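Uncharacterized protein HtdX (Mycobacterium tuberculosis, PDB 4OOB) catalyses the reversible hydration of trans-2-enoyl-CoA to (3R)-3-hydroxyacyl-CoA in fatty acid metabolism, with a preference for C8 to C12 acyl chains. Local coordinates at residues 28-33 with 158-163; 176-181 with 187-192; 202-207 with 237-242; 194-199 with 251-256; 24-29 with 165-170. One frame throughout, in Å; residues are numbered along the deposited sequence.

Contact 1 (28-33 with 158-163); sequences AAVTGL and PAKIRR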
# COMPACT_ATOMS: atom_id res chain seq x y z
N ALA A 28 0.03 7.23 -11.69
CA ALA A 28 -1.36 7.20 -12.07
C ALA A 28 -1.55 6.23 -13.25
O ALA A 28 -2.45 5.40 -13.21
CB ALA A 28 -1.84 8.60 -12.41
N ALA A 29 -0.67 6.25 -14.26
CA ALA A 29 -0.87 5.35 -15.42
C ALA A 29 -0.78 3.87 -15.03
O ALA A 29 -1.64 3.04 -15.42
CB ALA A 29 0.15 5.64 -16.52
N VAL A 30 0.26 3.53 -14.28
CA VAL A 30 0.43 2.11 -13.91
C VAL A 30 -0.68 1.60 -12.97
O VAL A 30 -1.08 0.43 -13.08
CB VAL A 30 1.84 1.82 -13.33
CG1 VAL A 30 1.99 2.43 -11.96
CG2 VAL A 30 2.07 0.33 -13.21
N THR A 31 -1.14 2.44 -12.03
CA THR A 31 -2.22 2.04 -11.11
C THR A 31 -3.62 2.14 -11.70
O THR A 31 -4.57 1.62 -11.12
CB THR A 31 -2.16 2.80 -9.79
OG1 THR A 31 -2.32 4.21 -10.01
CG2 THR A 31 -0.83 2.52 -9.08
N GLY A 32 -3.72 2.75 -12.89
CA GLY A 32 -5.00 3.01 -13.54
C GLY A 32 -5.80 4.12 -12.86
O GLY A 32 -7.02 4.09 -12.84
N LEU A 33 -5.12 5.08 -12.26
CA LEU A 33 -5.76 6.12 -11.51
C LEU A 33 -5.62 7.40 -12.34
O LEU A 33 -4.94 7.40 -13.37
CB LEU A 33 -5.07 6.24 -10.17
CG LEU A 33 -5.73 5.70 -8.91
CD1 LEU A 33 -6.63 4.49 -9.08
CD2 LEU A 33 -4.68 5.42 -7.87
N PRO A 158 2.87 -10.14 -14.05
CA PRO A 158 4.23 -9.86 -13.65
C PRO A 158 4.75 -8.54 -14.24
O PRO A 158 5.38 -7.74 -13.54
CB PRO A 158 5.01 -11.07 -14.21
CG PRO A 158 4.01 -12.19 -14.05
CD PRO A 158 2.71 -11.54 -14.50
N ALA A 159 4.46 -8.28 -15.51
CA ALA A 159 5.03 -7.09 -16.15
C ALA A 159 4.43 -5.78 -15.59
O ALA A 159 5.15 -4.87 -15.32
CB ALA A 159 4.92 -7.19 -17.67
N LYS A 160 3.12 -5.70 -15.36
CA LYS A 160 2.53 -4.53 -14.65
C LYS A 160 3.24 -4.26 -13.28
O LYS A 160 3.52 -3.09 -12.91
CB LYS A 160 1.06 -4.79 -14.45
CG LYS A 160 0.32 -3.77 -13.59
CD LYS A 160 0.22 -2.42 -14.29
CE LYS A 160 -0.41 -2.45 -15.68
NZ LYS A 160 -1.74 -3.11 -15.64
N ILE A 161 3.61 -5.34 -12.58
CA ILE A 161 4.21 -5.22 -11.24
C ILE A 161 5.72 -4.92 -11.31
O ILE A 161 6.23 -4.24 -10.41
CB ILE A 161 3.85 -6.46 -10.36
CG1 ILE A 161 2.36 -6.50 -10.12
CG2 ILE A 161 4.63 -6.51 -9.02
CD1 ILE A 161 1.80 -5.33 -9.33
N ARG A 162 6.43 -5.37 -12.36
CA ARG A 162 7.78 -4.81 -12.66
C ARG A 162 7.62 -3.31 -12.92
O ARG A 162 8.38 -2.52 -12.39
CB ARG A 162 8.54 -5.51 -13.84
CG ARG A 162 9.02 -6.94 -13.56
CD ARG A 162 9.90 -7.58 -14.65
NE ARG A 162 9.11 -7.84 -15.87
CZ ARG A 162 8.41 -8.94 -16.13
NH1 ARG A 162 8.39 -9.97 -15.29
NH2 ARG A 162 7.75 -9.03 -17.26
N ARG A 163 6.61 -2.89 -13.68
CA ARG A 163 6.44 -1.44 -13.91
C ARG A 163 6.12 -0.67 -12.62
O ARG A 163 6.64 0.43 -12.41
CB ARG A 163 5.38 -1.11 -14.97
CG ARG A 163 5.87 -1.05 -16.39
CD ARG A 163 5.03 -0.04 -17.19
NE ARG A 163 3.70 -0.57 -17.39
CZ ARG A 163 2.55 0.12 -17.44
NH1 ARG A 163 2.49 1.44 -17.28
NH2 ARG A 163 1.44 -0.56 -17.65

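Contact 2 (176-181 with 187-192); sequences TNPIAA and PTVIAH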
# COMPACT_ATOMS: atom_id res chain seq x y z
N THR A 176 9.14 -9.34 -8.22
CA THR A 176 9.71 -9.35 -9.58
C THR A 176 10.61 -10.56 -9.93
O THR A 176 10.73 -10.89 -11.11
CB THR A 176 10.49 -8.06 -9.87
OG1 THR A 176 11.60 -7.97 -8.99
CG2 THR A 176 9.61 -6.86 -9.61
N ASN A 177 11.21 -11.22 -8.95
CA ASN A 177 12.08 -12.35 -9.22
C ASN A 177 11.62 -13.60 -8.49
O ASN A 177 11.61 -13.63 -7.26
CB ASN A 177 13.51 -12.01 -8.83
CG ASN A 177 14.51 -13.06 -9.28
OD1 ASN A 177 14.19 -14.23 -9.46
ND2 ASN A 177 15.70 -12.66 -9.44
N PRO A 178 11.27 -14.66 -9.25
CA PRO A 178 10.67 -15.83 -8.61
C PRO A 178 11.53 -16.50 -7.58
O PRO A 178 10.99 -17.04 -6.66
CB PRO A 178 10.39 -16.79 -9.77
CG PRO A 178 10.44 -15.95 -11.02
CD PRO A 178 11.26 -14.74 -10.72
N ILE A 179 12.84 -16.44 -7.74
CA ILE A 179 13.77 -17.04 -6.80
C ILE A 179 13.59 -16.32 -5.45
O ILE A 179 13.27 -16.96 -4.46
CB ILE A 179 15.23 -17.01 -7.34
CG1 ILE A 179 15.38 -17.91 -8.59
CG2 ILE A 179 16.20 -17.47 -6.28
CD1 ILE A 179 16.65 -17.68 -9.41
N ALA A 180 13.73 -15.00 -5.43
CA ALA A 180 13.45 -14.21 -4.20
C ALA A 180 12.09 -14.55 -3.54
O ALA A 180 12.01 -14.71 -2.32
CB ALA A 180 13.51 -12.73 -4.51
N ALA A 181 11.03 -14.66 -4.36
CA ALA A 181 9.71 -14.98 -3.84
C ALA A 181 9.75 -16.35 -3.13
O ALA A 181 9.29 -16.51 -1.99
CB ALA A 181 8.69 -14.99 -4.97
N PRO A 187 5.02 -19.16 -3.86
CA PRO A 187 5.26 -20.02 -5.02
C PRO A 187 5.47 -19.30 -6.33
O PRO A 187 5.92 -19.91 -7.27
CB PRO A 187 4.01 -20.89 -5.09
CG PRO A 187 2.94 -20.05 -4.44
CD PRO A 187 3.65 -19.30 -3.33
N THR A 188 5.07 -18.03 -6.43
CA THR A 188 5.44 -17.20 -7.57
C THR A 188 5.68 -15.81 -7.02
O THR A 188 5.48 -15.55 -5.82
CB THR A 188 4.31 -17.11 -8.64
OG1 THR A 188 3.23 -16.28 -8.17
CG2 THR A 188 3.76 -18.40 -8.92
N VAL A 189 6.05 -14.90 -7.91
CA VAL A 189 6.15 -13.47 -7.59
C VAL A 189 4.77 -12.95 -7.19
O VAL A 189 3.78 -13.51 -7.61
CB VAL A 189 6.68 -12.70 -8.80
CG1 VAL A 189 8.16 -13.03 -8.96
CG2 VAL A 189 5.93 -13.09 -10.08
N ILE A 190 4.70 -11.93 -6.33
CA ILE A 190 3.41 -11.46 -5.83
C ILE A 190 3.31 -9.95 -6.04
O ILE A 190 4.32 -9.30 -6.08
CB ILE A 190 3.18 -11.84 -4.34
CG1 ILE A 190 4.11 -11.03 -3.47
CG2 ILE A 190 3.34 -13.35 -4.15
CD1 ILE A 190 4.14 -11.33 -1.99
N ALA A 191 2.08 -9.42 -6.18
CA ALA A 191 1.87 -7.98 -6.29
C ALA A 191 2.20 -7.32 -4.97
O ALA A 191 1.96 -7.88 -3.93
CB ALA A 191 0.42 -7.66 -6.63
N HIS A 192 2.71 -6.10 -5.05
CA HIS A 192 2.81 -5.23 -3.86
C HIS A 192 1.42 -4.93 -3.30
O HIS A 192 0.46 -4.78 -4.07
CB HIS A 192 3.43 -3.88 -4.18
CG HIS A 192 4.64 -3.94 -5.03
ND1 HIS A 192 5.83 -3.33 -4.67
CD2 HIS A 192 4.84 -4.47 -6.25
CE1 HIS A 192 6.73 -3.53 -5.62
NE2 HIS A 192 6.16 -4.23 -6.58

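Contact 3 (202-207 with 237-242); sequences ANIEAR and GGWDLT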
# COMPACT_ATOMS: atom_id res chain seq x y z
N ALA A 202 -9.96 3.06 -8.66
CA ALA A 202 -10.19 3.61 -10.00
C ALA A 202 -11.64 3.98 -10.20
O ALA A 202 -12.54 3.22 -9.80
CB ALA A 202 -9.77 2.62 -11.07
N ASN A 203 -11.86 5.14 -10.82
CA ASN A 203 -13.22 5.65 -11.06
C ASN A 203 -13.88 6.15 -9.75
O ASN A 203 -14.06 7.38 -9.62
CB ASN A 203 -14.13 4.62 -11.79
CG ASN A 203 -13.49 4.06 -13.07
OD1 ASN A 203 -13.46 2.84 -13.27
ND2 ASN A 203 -12.99 4.95 -13.93
N ILE A 204 -14.19 5.22 -8.82
CA ILE A 204 -14.61 5.54 -7.40
C ILE A 204 -13.95 6.79 -6.76
O ILE A 204 -14.61 7.59 -6.08
CB ILE A 204 -14.51 4.25 -6.52
CG1 ILE A 204 -15.88 3.72 -6.24
CG2 ILE A 204 -13.81 4.38 -5.16
CD1 ILE A 204 -16.53 3.12 -7.46
N GLU A 205 -12.66 6.95 -7.01
CA GLU A 205 -11.88 8.08 -6.51
C GLU A 205 -12.40 9.46 -6.95
O GLU A 205 -12.16 10.45 -6.27
CB GLU A 205 -10.41 7.96 -6.98
CG GLU A 205 -10.21 8.16 -8.49
CD GLU A 205 -8.74 8.30 -8.91
OE1 GLU A 205 -7.89 8.61 -8.03
OE2 GLU A 205 -8.43 8.11 -10.10
N ALA A 206 -13.09 9.52 -8.09
CA ALA A 206 -13.64 10.78 -8.57
C ALA A 206 -14.64 11.39 -7.56
O ALA A 206 -14.79 12.60 -7.51
CB ALA A 206 -14.34 10.59 -9.92
N ARG A 207 -15.30 10.54 -6.80
CA ARG A 207 -16.33 10.95 -5.88
C ARG A 207 -15.82 11.16 -4.45
O ARG A 207 -16.59 11.57 -3.58
CB ARG A 207 -17.48 9.92 -5.93
CG ARG A 207 -18.34 10.07 -7.19
CD ARG A 207 -19.48 9.08 -7.28
NE ARG A 207 -19.06 7.85 -7.97
CZ ARG A 207 -19.05 6.62 -7.44
NH1 ARG A 207 -19.47 6.38 -6.20
NH2 ARG A 207 -18.63 5.60 -8.17
N GLY A 237 -21.89 6.91 4.39
CA GLY A 237 -20.53 7.09 4.92
C GLY A 237 -19.37 7.07 3.93
O GLY A 237 -18.36 7.78 4.14
N GLY A 238 -19.52 6.29 2.85
CA GLY A 238 -18.47 6.15 1.82
C GLY A 238 -18.47 4.79 1.15
O GLY A 238 -19.47 4.39 0.55
N TRP A 239 -17.37 4.05 1.25
CA TRP A 239 -17.23 2.85 0.45
C TRP A 239 -16.62 1.72 1.23
O TRP A 239 -15.67 1.92 1.99
CB TRP A 239 -16.36 3.13 -0.76
CG TRP A 239 -16.96 4.03 -1.79
CD1 TRP A 239 -17.61 3.64 -2.93
CD2 TRP A 239 -16.92 5.47 -1.83
NE1 TRP A 239 -17.99 4.74 -3.65
CE2 TRP A 239 -17.57 5.87 -3.01
CE3 TRP A 239 -16.41 6.44 -0.97
CZ2 TRP A 239 -17.73 7.22 -3.35
CZ3 TRP A 239 -16.57 7.77 -1.31
CH2 TRP A 239 -17.21 8.15 -2.49
N ASP A 240 -17.15 0.52 1.02
CA ASP A 240 -16.57 -0.73 1.54
C ASP A 240 -16.09 -1.51 0.32
O ASP A 240 -16.86 -1.69 -0.65
CB ASP A 240 -17.59 -1.58 2.28
CG ASP A 240 -18.00 -0.98 3.64
OD1 ASP A 240 -17.39 0.02 4.11
OD2 ASP A 240 -18.93 -1.54 4.23
N LEU A 241 -14.83 -1.92 0.36
CA LEU A 241 -14.16 -2.61 -0.76
C LEU A 241 -13.66 -3.98 -0.32
O LEU A 241 -13.13 -4.14 0.78
CB LEU A 241 -12.96 -1.80 -1.26
CG LEU A 241 -13.01 -0.57 -2.17
CD1 LEU A 241 -14.30 0.18 -2.14
CD2 LEU A 241 -11.91 0.42 -1.84
N THR A 242 -13.86 -4.97 -1.19
CA THR A 242 -13.24 -6.27 -1.05
C THR A 242 -12.77 -6.77 -2.39
O THR A 242 -13.54 -6.82 -3.36
CB THR A 242 -14.18 -7.35 -0.50
OG1 THR A 242 -14.70 -6.91 0.73
CG2 THR A 242 -13.41 -8.55 -0.20

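Contact 4 (194-199 with 251-256); sequences MFTAAA and PHLTAT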
# COMPACT_ATOMS: atom_id res chain seq x y z
N MET A 194 0.46 -2.20 -1.96
CA MET A 194 0.00 -0.86 -2.29
C MET A 194 -0.29 -0.71 -3.79
O MET A 194 -0.86 0.29 -4.20
CB MET A 194 1.01 0.21 -1.79
CG MET A 194 1.08 0.30 -0.28
SD MET A 194 -0.49 0.74 0.46
CE MET A 194 -0.67 2.40 -0.20
N PHE A 195 0.14 -1.65 -4.64
CA PHE A 195 -0.36 -1.64 -6.01
C PHE A 195 -1.85 -1.82 -5.99
O PHE A 195 -2.61 -1.05 -6.56
CB PHE A 195 0.22 -2.71 -6.92
CG PHE A 195 -0.47 -2.75 -8.26
CD1 PHE A 195 -0.15 -1.82 -9.25
CD2 PHE A 195 -1.53 -3.63 -8.49
CE1 PHE A 195 -0.84 -1.79 -10.49
CE2 PHE A 195 -2.23 -3.61 -9.72
CZ PHE A 195 -1.86 -2.70 -10.73
N THR A 196 -2.26 -2.87 -5.31
CA THR A 196 -3.64 -3.28 -5.27
C THR A 196 -4.45 -2.22 -4.50
O THR A 196 -5.56 -1.89 -4.90
CB THR A 196 -3.69 -4.73 -4.75
OG1 THR A 196 -4.46 -5.55 -5.64
CG2 THR A 196 -4.22 -4.85 -3.47
N ALA A 197 -3.87 -1.62 -3.45
CA ALA A 197 -4.62 -0.63 -2.68
C ALA A 197 -4.91 0.57 -3.54
O ALA A 197 -5.93 1.22 -3.34
CB ALA A 197 -3.90 -0.20 -1.44
N ALA A 198 -4.00 0.88 -4.46
CA ALA A 198 -4.21 1.99 -5.33
C ALA A 198 -5.19 1.57 -6.42
O ALA A 198 -6.17 2.26 -6.63
CB ALA A 198 -2.91 2.46 -5.94
N ALA A 199 -4.93 0.42 -7.08
CA ALA A 199 -5.74 -0.01 -8.26
C ALA A 199 -7.27 -0.09 -7.99
O ALA A 199 -8.07 0.24 -8.84
CB ALA A 199 -5.22 -1.33 -8.76
N PRO A 251 -10.25 -13.30 0.59
CA PRO A 251 -9.94 -11.92 0.35
C PRO A 251 -8.44 -11.74 0.15
O PRO A 251 -7.63 -12.30 0.90
CB PRO A 251 -10.48 -11.06 1.51
N HIS A 252 -8.08 -10.99 -0.90
CA HIS A 252 -6.77 -10.33 -0.97
C HIS A 252 -6.67 -9.08 -0.11
O HIS A 252 -5.64 -8.81 0.49
CB HIS A 252 -6.48 -9.91 -2.40
CG HIS A 252 -6.28 -11.06 -3.32
ND1 HIS A 252 -5.40 -12.06 -3.03
CD2 HIS A 252 -6.83 -11.36 -4.52
CE1 HIS A 252 -5.41 -12.95 -4.01
NE2 HIS A 252 -6.25 -12.53 -4.94
N LEU A 253 -7.74 -8.30 -0.07
CA LEU A 253 -7.86 -7.16 0.84
C LEU A 253 -9.33 -6.81 1.13
O LEU A 253 -10.22 -7.17 0.36
CB LEU A 253 -7.16 -5.94 0.25
CG LEU A 253 -7.81 -5.20 -0.91
CD1 LEU A 253 -8.97 -4.31 -0.56
CD2 LEU A 253 -6.71 -4.33 -1.51
N THR A 254 -9.56 -6.13 2.24
CA THR A 254 -10.86 -5.56 2.55
C THR A 254 -10.53 -4.16 3.00
O THR A 254 -9.49 -3.93 3.62
CB THR A 254 -11.62 -6.33 3.64
OG1 THR A 254 -10.90 -6.18 4.87
CG2 THR A 254 -11.67 -7.79 3.33
N ALA A 255 -11.41 -3.22 2.73
CA ALA A 255 -11.08 -1.85 2.96
C ALA A 255 -12.25 -0.93 3.08
O ALA A 255 -13.32 -1.21 2.64
CB ALA A 255 -10.18 -1.35 1.81
N THR A 256 -12.01 0.25 3.64
CA THR A 256 -13.04 1.23 3.75
C THR A 256 -12.47 2.55 3.41
O THR A 256 -11.31 2.84 3.74
CB THR A 256 -13.60 1.35 5.18
OG1 THR A 256 -12.55 1.61 6.09
CG2 THR A 256 -14.32 0.06 5.58

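Contact 5 (24-29 with 165-170); sequences VAAYAA and AAVGGD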
# COMPACT_ATOMS: atom_id res chain seq x y z
N VAL A 24 4.32 11.18 -10.74
CA VAL A 24 2.90 11.10 -10.46
C VAL A 24 2.15 10.53 -11.69
O VAL A 24 1.37 9.59 -11.55
CB VAL A 24 2.26 12.46 -10.06
CG1 VAL A 24 0.79 12.26 -9.65
CG2 VAL A 24 3.05 13.15 -8.95
N ALA A 25 2.42 11.09 -12.87
CA ALA A 25 1.75 10.66 -14.11
C ALA A 25 2.00 9.20 -14.35
O ALA A 25 1.11 8.47 -14.71
CB ALA A 25 2.24 11.47 -15.32
N ALA A 26 3.24 8.79 -14.14
CA ALA A 26 3.63 7.42 -14.44
C ALA A 26 2.94 6.49 -13.48
O ALA A 26 2.55 5.41 -13.88
CB ALA A 26 5.15 7.25 -14.35
N TYR A 27 2.82 6.92 -12.21
CA TYR A 27 2.13 6.19 -11.12
C TYR A 27 0.65 6.09 -11.39
O TYR A 27 0.05 5.02 -11.29
CB TYR A 27 2.37 6.89 -9.75
CG TYR A 27 1.59 6.33 -8.53
CD1 TYR A 27 0.26 6.71 -8.26
CD2 TYR A 27 2.20 5.45 -7.63
CE1 TYR A 27 -0.43 6.24 -7.14
CE2 TYR A 27 1.53 4.98 -6.51
CZ TYR A 27 0.21 5.35 -6.27
OH TYR A 27 -0.44 4.86 -5.14
N ALA A 28 0.03 7.23 -11.69
CA ALA A 28 -1.36 7.20 -12.07
C ALA A 28 -1.55 6.23 -13.25
O ALA A 28 -2.45 5.40 -13.21
CB ALA A 28 -1.84 8.60 -12.41
N ALA A 29 -0.67 6.25 -14.26
CA ALA A 29 -0.87 5.35 -15.42
C ALA A 29 -0.78 3.87 -15.03
O ALA A 29 -1.64 3.04 -15.42
CB ALA A 29 0.15 5.64 -16.52
N ALA A 165 7.02 -1.42 -9.64
CA ALA A 165 8.22 -1.32 -8.81
C ALA A 165 9.01 -0.06 -9.12
O ALA A 165 9.41 0.67 -8.20
CB ALA A 165 9.09 -2.55 -8.98
N ALA A 166 9.26 0.16 -10.41
CA ALA A 166 9.96 1.38 -10.89
C ALA A 166 9.30 2.72 -10.44
O ALA A 166 9.96 3.74 -10.20
CB ALA A 166 10.07 1.35 -12.42
N VAL A 167 8.00 2.70 -10.29
CA VAL A 167 7.26 3.92 -10.05
C VAL A 167 6.92 4.16 -8.58
O VAL A 167 6.93 5.28 -8.21
CB VAL A 167 6.03 3.93 -10.97
CG1 VAL A 167 5.22 5.20 -10.82
CG2 VAL A 167 6.47 3.77 -12.41
N GLY A 168 6.75 3.13 -7.75
CA GLY A 168 6.19 3.24 -6.40
C GLY A 168 7.11 3.10 -5.15
O GLY A 168 6.66 2.78 -3.96
N GLY A 169 8.39 3.34 -5.39
CA GLY A 169 9.37 3.39 -4.27
C GLY A 169 9.71 2.10 -3.51
O GLY A 169 10.26 2.19 -2.38
N ASP A 170 9.39 0.92 -4.09
CA ASP A 170 9.61 -0.38 -3.41
C ASP A 170 9.97 -1.41 -4.46
O ASP A 170 9.10 -1.86 -5.18
CB ASP A 170 8.36 -0.80 -2.63
CG ASP A 170 8.49 -2.18 -1.95
OD1 ASP A 170 9.58 -2.79 -2.10
OD2 ASP A 170 7.51 -2.66 -1.30

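Contact 1 (28-33 with 158-163)
The carbonyl oxygen of Val30 is lined by carbon from two directions: Lys160 CD comes to 3.4 Å, with Lys160 CE a little farther off, and Phe195 CE1, from helix 193-199, also lies 3.4 Å from Val30 O. Lys160 starts with CG anti to its backbone N (chi1 173°) and then bends at each of its three remaining torsions, which folds the methylenes against Val30. The two side chains slide past each other in opposite directions, and Val30 CG2 meets Lys160 CD at 3.5 Å, tighter than a usual carbon contact. The same methyl also sits over the middle of one face of the Arg163 guanidinium, 4.2 Å above its plane. Val30 CG2 thus meets two basic side chains one turn apart on helix 158-167, one by its aliphatic chain and the other by a flat face. Both helices pack beside helix 193-199 of this hotdog-fold enzyme. Just beyond Val30, helix 21-31 ends in a Schellman motif: Gly32 takes positive phi, Leu33 N bonds to Ala28 O at 2.9 Å, and a weaker bond joins Gly32 N to Ala29 O. Leu33 then packs on Ala198 and Glu205, while Ile161, on another side of its helix, meets Phe195 and His192.

Contact 2 (176-181 with 187-192)
With chi1 at -72°, Val189 sets CG1 anti to its own carbonyl carbon and aims that methyl at the chain just ahead of helix 178-183. There CG1 lies against peptide backbone, 3.5 Å from Pro178 N and 3.6 Å from Thr176 C. The proline ring lies alongside the valine, pointing the same way, and its CD is 4.0 Å from Val189 CG1. One turn into the helix, Ala181 points its methyl at the facing chain, where CB comes to 3.4 Å from Thr188 O. The helix start is held from within: Asn177 is the N-cap, its OD1 accepting from Ile179 N at 3.1 Å, with the donor standing above the amide plane. Thr188 OG1 in turn donates to Val189 O over 2.9 Å, and Val189 pairs through its backbone with Leu224. Farther along, in this MaoC-like part of the chain, His192 stacks on His175 and meets Tyr164 edge-to-face. Because the polar bonds run within each segment or to residues outside the pair, what joins 176-181 to 187-192 is van der Waals packing of methyls on peptide groups and the proline ring, which depends on fit more than on direction.

Contact 3 (202-207 with 237-242)
Ile204 and Arg207 both meet the indole of Trp239, one with carbon over a face, the other at the edge. Ile204 slides past the ring, with CG1 3.5 Å from Trp239 NE1 and CG2 over one face. Arg207 crosses the indole at about a right angle: its CB is 3.7 Å from Trp239 CZ2, while the chain bends at chi3 (-90°) and brings NH1 back to the ring edge, near the indole plane. Guanidinium and ring planes stand 50° apart. Arg207 NH1 lies 3.4 Å from Trp239 NE1, but both are donors and do not bond to each other. The carbonyl of Arg207 also touches the ring, its O lying 3.6 Å from Trp239 CH2.

The second shell accounts for the two donors. Glu234 OE1 takes a salt bridge from Arg207 NH1 and a weak hydrogen bond from Trp239 NE1, so one carboxylate oxygen serves both. Phe208 meets the indole edge-to-face. On the strand side, Trp239 pairs through its backbone with Val257 of strand 251-259, and its side chain packs on Val232 of strand 226-234. The contact thereby fastens the 3-10 turn at 204-207, after helix 193-199, onto the antiparallel hotdog sheet. The negative charge of Glu234 probably offsets the positive charge of Arg207 and lets two N-H groups sit close together, while Ile204 gives the indole an apolar neighbour.

Contact 4 (194-199 with 251-256)
Helix 193-199 passes over strand 251-259 with Ala197 and Leu253 as the nearest pair of residues, their CA atoms 8.1 Å apart. In the hotdog fold an antiparallel sheet wraps round a helix, and here helix 193-199 meets one of the strands of that sheet. Thr196 and Leu253 both point toward the other segment and reach each other tip to tip, methyl to methyl. Leu253 carries CG between its backbone N and carbonyl carbon (chi1 74°), and from there CD2 extends to the helix. Thr196 has an unusual chi1 of -128°, away from any staggered position, so the exact placing of its methyl deserves caution. Ala197 adds a lighter touch, its backbone N lying 4.4 Å from Leu253 CD2.

The strand is irregular just where it meets the helix, and the chain turns a corner at His252. His252 and Leu253 both face Leu243 of strand 238-244 in a classic beta bulge, and Leu243 also packs on Thr196, so helix, bulge and neighbouring strand share one apolar patch. A polar link from helix to sheet lies close by, where Ala197 O meets Tyr214 OH in a hydrogen bond. Thr196 CG2 and Leu253 CD2 are modelled 3.2 Å apart, too short for two methyls to be taken literally, so the exact distance is doubtful.

Contact 5 (24-29 with 165-170)
Val167 points its CB at helix 21-31 and splits there into two methyls that do unequal work. CG1, anti to the backbone N (chi1 -178°), goes in deepest: it lies 3.3 Å from Tyr27 CA and equally close to Tyr27 N, with Tyr27 CB at 3.5 Å. Ahead of these, the carbonyl carbon of Ala26 is 3.7 Å from the same methyl. CG2 does less, with Ala26 CB at 4.2 Å, about as far as the same CB is from CG1. Seen from the tyrosine, Val167 CG1 sits at the ring edge near its plane, since Tyr27 turns CG anti to its own N (chi1 174°) and carries the ring off beside the valine. The two helices come together closely here, with Tyr27 CA and Val167 CA 5.7 Å apart. From Val167 the chain runs on through two glycines, and Gly169 and Asp170 open the sequence GDHNPIH, consistent with the hydratase 2 signature of MaoC-like proteins. Asp170 OD1 accepts from the backbone N of both Asn172 and Ala64, which fixes the carboxylate. The far end of Tyr27 is held elsewhere: its OH is hydrogen-bonded to Thr42 OG1, its ring meets Tyr43 edge-to-face, and Ala198 CB touches the hydroxyl.

How the contacts relate
Contact 4 is the most deeply buried, about 8 Å from the chain centre to its own, and joins helix to sheet mainly through methyl groups. Contacts 1 and 5, with centres about 7 Å apart, tie the same two helices, 21-31 and 158-167; contact 5 is made by valine methyls on helix backbone and alanine and tyrosine carbons, whereas contact 1 has basic side chains at its more open edge. Contact 2 lies farther out and fits a helix start to a loop, touching contact 5 through His192, and contact 1 through His192, Ala191 and Thr176. Contact 3, also peripheral, uses an aromatic ring and a charged side chain; its strand 238-244 pairs with strand 251-259 of contact 4. Phe195 links contacts 1 and 4.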